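Local coordinates for protein Hia (Haemophilus influenzae, PDB 1S7M) that serves as a trimeric autotransporter adhesin of the outer membrane, this part being the HiaBD1 segment of the longer protein, which probably takes part in recognising host cells, at residues G17-P22 with S35-G40; W115-D120 with T127-Q132. All coordinates share one frame; numbering follows the deposited sequence.

Contact 1 of 2, residues G17-P22 with S35-G40; sequences GLTITP and SVTKDG
Leu18 and Val36 face each other as an antiparallel hydrogen-bonded pair, joined by two backbone hydrogen bonds. Leu18 N donates to Val36 O at 3.0 Å in a nearly straight bond, although the donor stands above the carbonyl plane. In the return bond, Val36 N meets Leu18 O within that carbonyl's plane. On one side of this pair Gly17 lies opposite Thr37 with the CA atoms only 4.0 Å apart; Gly17 has no side chain there, and its CA comes to 3.5 Å from Val36 O in a CA-H...O contact. On the other side Thr19 is paired with Ser35, and here side chains meet. From Thr19 CB the side chain forks. The hydroxyl branch, anti to the carbonyl carbon (chi1 -55°), brings Thr19 OG1 to 3.8 Å from Ser35 CB and, more loosely, beside the methyl CG2 of Thr37. The methyl branch, Thr19 CG2, also reaches Ser35 CB, at 4.2 Å, which in turn lies 3.3 Å from Leu18 O. At the end of the strand, Thr37 OG1 accepts a hydrogen bond from Asp39 N at 3.1 Å, an ST turn within the type I turn from Thr37 to Gly40. Leu18 and Val36 project together from the opposite face of the sheet, where Leu18 packs on Leu18 of both other subunits and Val36 on Val36 of the third. Within the chain, strand 10-14 flanks strand 17-21 and strand 40-43 flanks strand 34-37, which makes these two the inner strands of a four-stranded antiparallel sheet.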
ATOM      1  N   GLY A  17       0.924 -24.798  20.267  1.00 39.39           N
ATOM      2  CA  GLY A  17       1.283 -24.813  18.866  1.00 38.12           C
ATOM      3  C   GLY A  17       2.562 -25.511  18.467  1.00 36.88           C
ATOM      4  O   GLY A  17       3.025 -26.447  19.125  1.00 34.63           O
ATOM      5  N   LEU A  18       3.125 -25.028  17.365  1.00 36.49           N
ATOM      6  CA  LEU A  18       4.349 -25.542  16.775  1.00 35.40           C
ATOM      7  C   LEU A  18       5.425 -24.463  16.729  1.00 35.33           C
ATOM      8  O   LEU A  18       5.236 -23.438  16.085  1.00 36.62           O
ATOM      9  CB  LEU A  18       4.050 -26.011  15.347  1.00 35.12           C
ATOM     10  CG  LEU A  18       5.167 -26.621  14.495  1.00 34.75           C
ATOM     11  CD1 LEU A  18       5.480 -28.012  15.009  1.00 35.97           C
ATOM     12  CD2 LEU A  18       4.720 -26.719  13.044  1.00 35.21           C
ATOM     13  N   THR A  19       6.557 -24.694  17.387  1.00 34.77           N
ATOM     14  CA  THR A  19       7.661 -23.735  17.369  1.00 35.25           C
ATOM     15  C   THR A  19       8.970 -24.372  16.858  1.00 36.96           C
ATOM     16  O   THR A  19       9.355 -25.460  17.301  1.00 37.07           O
ATOM     17  CB  THR A  19       7.944 -23.162  18.775  1.00 34.43           C
ATOM     18  OG1 THR A  19       6.753 -22.589  19.317  1.00 36.92           O
ATOM     19  CG2 THR A  19       8.992 -22.086  18.701  1.00 31.51           C
ATOM     20  N   ILE A  20       9.637 -23.697  15.923  1.00 36.41           N
ATOM     21  CA  ILE A  20      10.910 -24.157  15.380  1.00 34.78           C
ATOM     22  C   ILE A  20      11.966 -23.169  15.851  1.00 36.14           C
ATOM     23  O   ILE A  20      11.868 -21.969  15.588  1.00 36.23           O
ATOM     24  CB  ILE A  20      10.976 -24.150  13.821  1.00 34.42           C
ATOM     25  CG1 ILE A  20      10.102 -25.246  13.207  1.00 36.08           C
ATOM     26  CG2 ILE A  20      12.400 -24.422  13.371  1.00 29.39           C
ATOM     27  CD1 ILE A  20       8.629 -24.949  13.146  1.00 37.72           C
ATOM     28  N   THR A  21      12.968 -23.668  16.557  1.00 35.30           N
ATOM     29  CA  THR A  21      14.051 -22.823  17.025  1.00 37.24           C
ATOM     30  C   THR A  21      15.252 -23.136  16.135  1.00 38.47           C
ATOM     31  O   THR A  21      15.716 -24.270  16.087  1.00 37.74           O
ATOM     32  CB  THR A  21      14.400 -23.129  18.485  1.00 36.27           C
ATOM     33  OG1 THR A  21      13.220 -23.030  19.287  1.00 35.69           O
ATOM     34  CG2 THR A  21      15.445 -22.159  18.993  1.00 34.70           C
ATOM     35  N   PRO A  22      15.752 -22.137  15.399  1.00 40.74           N
ATOM     36  CA  PRO A  22      16.900 -22.316  14.502  1.00 42.91           C
ATOM     37  C   PRO A  22      18.128 -22.801  15.265  1.00 45.46           C
ATOM     38  O   PRO A  22      18.174 -22.733  16.495  1.00 45.21           O
ATOM     39  CB  PRO A  22      17.112 -20.921  13.926  1.00 41.30           C
ATOM     40  CG  PRO A  22      15.775 -20.299  14.010  1.00 42.45           C
ATOM     41  CD  PRO A  22      15.283 -20.744  15.362  1.00 41.44           C
ATOM     42  N   SER A  35       7.085 -19.897  14.138  1.00 32.14           N
ATOM     43  CA  SER A  35       6.008 -20.592  14.820  1.00 32.88           C
ATOM     44  C   SER A  35       4.605 -20.306  14.363  1.00 32.24           C
ATOM     45  O   SER A  35       4.324 -19.243  13.822  1.00 32.05           O
ATOM     46  CB  SER A  35       6.077 -20.290  16.310  1.00 32.36           C
ATOM     47  OG  SER A  35       5.777 -18.927  16.546  1.00 32.23           O
ATOM     48  N   VAL A  36       3.746 -21.296  14.603  1.00 31.64           N
ATOM     49  CA  VAL A  36       2.322 -21.248  14.319  1.00 31.36           C
ATOM     50  C   VAL A  36       1.670 -21.699  15.626  1.00 32.40           C
ATOM     51  O   VAL A  36       1.604 -22.896  15.928  1.00 31.95           O
ATOM     52  CB  VAL A  36       1.916 -22.207  13.194  1.00 31.08           C
ATOM     53  CG1 VAL A  36       0.407 -22.243  13.074  1.00 32.58           C
ATOM     54  CG2 VAL A  36       2.502 -21.737  11.872  1.00 31.69           C
ATOM     55  N   THR A  37       1.214 -20.730  16.411  1.00 32.04           N
ATOM     56  CA  THR A  37       0.589 -21.004  17.699  1.00 32.03           C
ATOM     57  C   THR A  37      -0.767 -20.328  17.800  1.00 32.32           C
ATOM     58  O   THR A  37      -1.200 -19.622  16.881  1.00 31.11           O
ATOM     59  CB  THR A  37       1.446 -20.486  18.875  1.00 31.54           C
ATOM     60  OG1 THR A  37       1.363 -19.054  18.925  1.00 32.31           O
ATOM     61  CG2 THR A  37       2.909 -20.901  18.707  1.00 32.44           C
ATOM     62  N   LYS A  38      -1.416 -20.541  18.939  1.00 32.96           N
ATOM     63  CA  LYS A  38      -2.729 -19.984  19.213  1.00 33.36           C
ATOM     64  C   LYS A  38      -2.662 -18.457  19.247  1.00 33.76           C
ATOM     65  O   LYS A  38      -3.671 -17.775  19.065  1.00 33.24           O
ATOM     66  CB  LYS A  38      -3.248 -20.519  20.550  1.00 35.06           C
ATOM     67  CG  LYS A  38      -2.487 -20.002  21.764  1.00 37.51           C
ATOM     68  CD  LYS A  38      -2.995 -20.641  23.044  1.00 41.91           C
ATOM     69  CE  LYS A  38      -2.798 -19.725  24.239  1.00 44.27           C
ATOM     70  NZ  LYS A  38      -1.406 -19.225  24.388  1.00 48.14           N
ATOM     71  N   ASP A  39      -1.468 -17.927  19.478  1.00 33.03           N
ATOM     72  CA  ASP A  39      -1.270 -16.491  19.526  1.00 32.96           C
ATOM     73  C   ASP A  39      -0.912 -15.956  18.152  1.00 31.61           C
ATOM     74  O   ASP A  39      -0.637 -14.774  18.003  1.00 31.86           O
ATOM     75  CB  ASP A  39      -0.129 -16.133  20.477  1.00 36.03           C
ATOM     76  CG  ASP A  39      -0.397 -16.546  21.902  1.00 41.52           C
ATOM     77  OD1 ASP A  39       0.584 -16.608  22.677  1.00 44.73           O
ATOM     78  OD2 ASP A  39      -1.574 -16.795  22.259  1.00 44.70           O
ATOM     79  N   GLY A  40      -0.883 -16.820  17.148  1.00 29.28           N
ATOM     80  CA  GLY A  40      -0.538 -16.330  15.831  1.00 29.06           C
ATOM     81  C   GLY A  40       0.640 -17.009  15.164  1.00 27.25           C
ATOM     82  O   GLY A  40       1.012 -18.130  15.517  1.00 26.99           O
TER

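Contact 2 of 2, residues W115-D120 with T127-Q132; sequences WVISAD and TEYHDQ
Ile117 and Ala119 line up with Asp131 and Tyr129 as two hydrogen-bonded antiparallel pairs, and the middle of the strand pair is tightly packed. Ile117 N to Asp131 O and Ala119 N to Tyr129 O each span 3.0 Å, and buried Ser118 brings its CB to 3.0 Å from Tyr129 O. Tyr129 CG is anti to the backbone N (chi1 166°). The CD2-CE2 side of the ring borders Ala119 and Ile117: CE2 comes to 4.2 Å from Ile117 CG2 and CD2 to 4.4 Å from Ala119 CB. The phenol oxygen of Tyr129 and Asp131 OD2 both hydrogen-bond Thr153 of the third subunit, and Ser118 OG bonds Glu138 of that subunit. Looser are exposed His130, whose CB lies 4.0 Å from Ser118 CB, and the loop end. There Glu128 CA approaches Asp120 O at 3.4 Å in a CA-H...O contact; of the Glu128 side chain, CB comes nearest and the carboxylate leads away. Asp120 is salt-bridged to Lys140 of the third subunit. The pair is a beta-hairpin of the Trp ring domain of trimeric autotransporter adhesins, extended by a parallel strand of the third subunit and bearing Trp115, whose ring meets Trp115 of the second subunit edge-to-face.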
ATOM      1  N   TRP A 115      -2.823   5.949  -8.094  1.00 16.88           N
ATOM      2  CA  TRP A 115      -3.976   6.727  -8.475  1.00 18.91           C
ATOM      3  C   TRP A 115      -3.742   7.225  -9.876  1.00 18.92           C
ATOM      4  O   TRP A 115      -2.635   7.087 -10.428  1.00 20.69           O
ATOM      5  CB  TRP A 115      -4.255   7.894  -7.516  1.00 18.16           C
ATOM      6  CG  TRP A 115      -3.078   8.764  -7.170  1.00 17.85           C
ATOM      7  CD1 TRP A 115      -2.054   8.459  -6.317  1.00 13.96           C
ATOM      8  CD2 TRP A 115      -2.834  10.101  -7.641  1.00 17.26           C
ATOM      9  NE1 TRP A 115      -1.183   9.532  -6.226  1.00 18.08           N
ATOM     10  CE2 TRP A 115      -1.636  10.548  -7.023  1.00 16.35           C
ATOM     11  CE3 TRP A 115      -3.516  10.966  -8.519  1.00 15.63           C
ATOM     12  CZ2 TRP A 115      -1.104  11.823  -7.253  1.00 18.87           C
ATOM     13  CZ3 TRP A 115      -2.994  12.233  -8.753  1.00 18.81           C
ATOM     14  CH2 TRP A 115      -1.792  12.655  -8.117  1.00 20.14           C
ATOM     15  N   VAL A 116      -4.788   7.774 -10.472  1.00 15.71           N
ATOM     16  CA  VAL A 116      -4.683   8.278 -11.821  1.00 15.22           C
ATOM     17  C   VAL A 116      -4.753   9.781 -11.805  1.00 14.68           C
ATOM     18  O   VAL A 116      -5.602  10.358 -11.121  1.00 12.74           O
ATOM     19  CB  VAL A 116      -5.841   7.728 -12.734  1.00 15.49           C
ATOM     20  CG1 VAL A 116      -5.796   8.395 -14.101  1.00 17.81           C
ATOM     21  CG2 VAL A 116      -5.740   6.214 -12.865  1.00 14.60           C
ATOM     22  N   ILE A 117      -3.824  10.409 -12.530  1.00 15.57           N
ATOM     23  CA  ILE A 117      -3.812  11.861 -12.668  1.00 15.46           C
ATOM     24  C   ILE A 117      -4.198  12.196 -14.121  1.00 15.36           C
ATOM     25  O   ILE A 117      -3.795  11.513 -15.043  1.00 16.57           O
ATOM     26  CB  ILE A 117      -2.398  12.448 -12.338  1.00 18.07           C
ATOM     27  CG1 ILE A 117      -2.449  13.976 -12.336  1.00 15.31           C
ATOM     28  CG2 ILE A 117      -1.343  11.910 -13.320  1.00 16.63           C
ATOM     29  CD1 ILE A 117      -1.223  14.647 -11.651  1.00 17.25           C
ATOM     30  N   SER A 118      -5.007  13.229 -14.322  1.00 17.84           N
ATOM     31  CA  SER A 118      -5.392  13.613 -15.673  1.00 17.76           C
ATOM     32  C   SER A 118      -5.601  15.118 -15.784  1.00 19.89           C
ATOM     33  O   SER A 118      -5.706  15.841 -14.779  1.00 19.34           O
ATOM     34  CB  SER A 118      -6.694  12.895 -16.098  1.00 17.62           C
ATOM     35  OG  SER A 118      -7.756  13.144 -15.174  1.00 17.62           O
ATOM     36  N   ALA A 119      -5.652  15.568 -17.035  1.00 21.17           N
ATOM     37  CA  ALA A 119      -5.884  16.950 -17.406  1.00 21.47           C
ATOM     38  C   ALA A 119      -6.616  16.857 -18.762  1.00 22.51           C
ATOM     39  O   ALA A 119      -6.524  15.849 -19.451  1.00 21.34           O
ATOM     40  CB  ALA A 119      -4.569  17.685 -17.563  1.00 21.60           C
ATOM     41  N   ASP A 120      -7.348  17.897 -19.133  1.00 25.63           N
ATOM     42  CA  ASP A 120      -8.084  17.862 -20.390  1.00 28.64           C
ATOM     43  C   ASP A 120      -7.185  18.167 -21.555  1.00 28.72           C
ATOM     44  O   ASP A 120      -7.572  17.997 -22.699  1.00 28.02           O
ATOM     45  CB  ASP A 120      -9.241  18.854 -20.355  1.00 31.77           C
ATOM     46  CG  ASP A 120     -10.331  18.420 -19.409  1.00 36.55           C
ATOM     47  OD1 ASP A 120     -10.692  17.223 -19.455  1.00 39.15           O
ATOM     48  OD2 ASP A 120     -10.828  19.260 -18.625  1.00 39.72           O
ATOM     49  N   THR A 127      -4.506  16.542 -27.120  1.00 35.60           N
ATOM     50  CA  THR A 127      -5.407  15.524 -26.612  1.00 36.69           C
ATOM     51  C   THR A 127      -5.416  15.511 -25.074  1.00 35.89           C
ATOM     52  O   THR A 127      -4.551  16.117 -24.424  1.00 36.03           O
ATOM     53  CB  THR A 127      -4.986  14.139 -27.111  1.00 36.93           C
ATOM     54  OG1 THR A 127      -5.910  13.172 -26.626  1.00 40.19           O
ATOM     55  CG2 THR A 127      -3.599  13.779 -26.599  1.00 38.31           C
ATOM     56  N   GLU A 128      -6.382  14.817 -24.486  1.00 33.04           N
ATOM     57  CA  GLU A 128      -6.440  14.769 -23.037  1.00 33.07           C
ATOM     58  C   GLU A 128      -5.238  14.003 -22.469  1.00 30.25           C
ATOM     59  O   GLU A 128      -4.627  13.161 -23.151  1.00 31.75           O
ATOM     60  CB  GLU A 128      -7.753  14.131 -22.569  1.00 33.76           C
ATOM     61  CG  GLU A 128      -7.865  12.639 -22.789  1.00 41.57           C
ATOM     62  CD  GLU A 128      -9.051  12.020 -22.018  1.00 46.92           C
ATOM     63  OE1 GLU A 128     -10.135  12.659 -21.950  1.00 48.31           O
ATOM     64  OE2 GLU A 128      -8.903  10.893 -21.485  1.00 48.53           O
ATOM     65  N   TYR A 129      -4.896  14.288 -21.218  1.00 26.88           N
ATOM     66  CA  TYR A 129      -3.753  13.620 -20.597  1.00 23.70           C
ATOM     67  C   TYR A 129      -4.089  12.758 -19.393  1.00 22.68           C
ATOM     68  O   TYR A 129      -4.971  13.082 -18.594  1.00 21.98           O
ATOM     69  CB  TYR A 129      -2.728  14.678 -20.155  1.00 25.04           C
ATOM     70  CG  TYR A 129      -1.655  14.167 -19.201  1.00 24.33           C
ATOM     71  CD1 TYR A 129      -0.526  13.516 -19.685  1.00 22.20           C
ATOM     72  CD2 TYR A 129      -1.763  14.362 -17.813  1.00 24.17           C
ATOM     73  CE1 TYR A 129       0.486  13.070 -18.830  1.00 21.92           C
ATOM     74  CE2 TYR A 129      -0.737  13.916 -16.933  1.00 22.60           C
ATOM     75  CZ  TYR A 129       0.380  13.277 -17.462  1.00 22.09           C
ATOM     76  OH  TYR A 129       1.426  12.884 -16.647  1.00 22.99           O
ATOM     77  N   HIS A 130      -3.389  11.643 -19.276  1.00 23.39           N
ATOM     78  CA  HIS A 130      -3.537  10.811 -18.096  1.00 25.48           C
ATOM     79  C   HIS A 130      -2.329   9.910 -17.929  1.00 24.23           C
ATOM     80  O   HIS A 130      -1.709   9.497 -18.911  1.00 23.37           O
ATOM     81  CB  HIS A 130      -4.803   9.946 -18.119  1.00 25.24           C
ATOM     82  CG  HIS A 130      -4.789   8.891 -19.169  1.00 29.29           C
ATOM     83  ND1 HIS A 130      -5.570   8.964 -20.302  1.00 31.29           N
ATOM     84  CD2 HIS A 130      -4.072   7.745 -19.276  1.00 29.56           C
ATOM     85  CE1 HIS A 130      -5.334   7.906 -21.060  1.00 31.71           C
ATOM     86  NE2 HIS A 130      -4.429   7.152 -20.461  1.00 31.08           N
ATOM     87  N   ASP A 131      -1.987   9.641 -16.670  1.00 22.25           N
ATOM     88  CA  ASP A 131      -0.907   8.731 -16.363  1.00 22.32           C
ATOM     89  C   ASP A 131      -1.203   8.176 -14.969  1.00 20.32           C
ATOM     90  O   ASP A 131      -2.117   8.645 -14.290  1.00 22.50           O
ATOM     91  CB  ASP A 131       0.444   9.460 -16.391  1.00 21.79           C
ATOM     92  CG  ASP A 131       1.593   8.528 -16.739  1.00 24.89           C
ATOM     93  OD1 ASP A 131       1.468   7.306 -16.495  1.00 23.85           O
ATOM     94  OD2 ASP A 131       2.615   9.014 -17.261  1.00 24.23           O
ATOM     95  N   GLN A 132      -0.451   7.170 -14.553  1.00 20.43           N
ATOM     96  CA  GLN A 132      -0.620   6.605 -13.217  1.00 18.72           C
ATOM     97  C   GLN A 132       0.456   7.169 -12.286  1.00 20.38           C
ATOM     98  O   GLN A 132       1.572   7.517 -12.728  1.00 18.16           O
ATOM     99  CB  GLN A 132      -0.511   5.075 -13.278  1.00 19.74           C
ATOM    100  CG  GLN A 132      -1.690   4.411 -14.063  1.00 19.58           C
ATOM    101  CD  GLN A 132      -1.483   2.919 -14.314  1.00 20.98           C
ATOM    102  OE1 GLN A 132      -0.508   2.333 -13.857  1.00 21.88           O
ATOM    103  NE2 GLN A 132      -2.407   2.303 -15.053  1.00 18.96           N
TER

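In the fold
Both contacts join neighbouring antiparallel strands, yet they hold different sheets on opposite sides of the chain's centre, with their own centres about 49 Å apart and no touch between them. Contact 1 is buried and lies inside a sheet whose apolar face turns to its counterparts in the other two subunits, largely the same leucine and valine, so the trimer meets there through aliphatic packing. Contact 2 is only partly buried: one end runs into exposed polar residues near its loop. Its link to the third subunit is largely polar, made of hydrogen bonds, a salt bridge and strand pairing, whereas its tryptophan meets that of the second subunit edge-to-face.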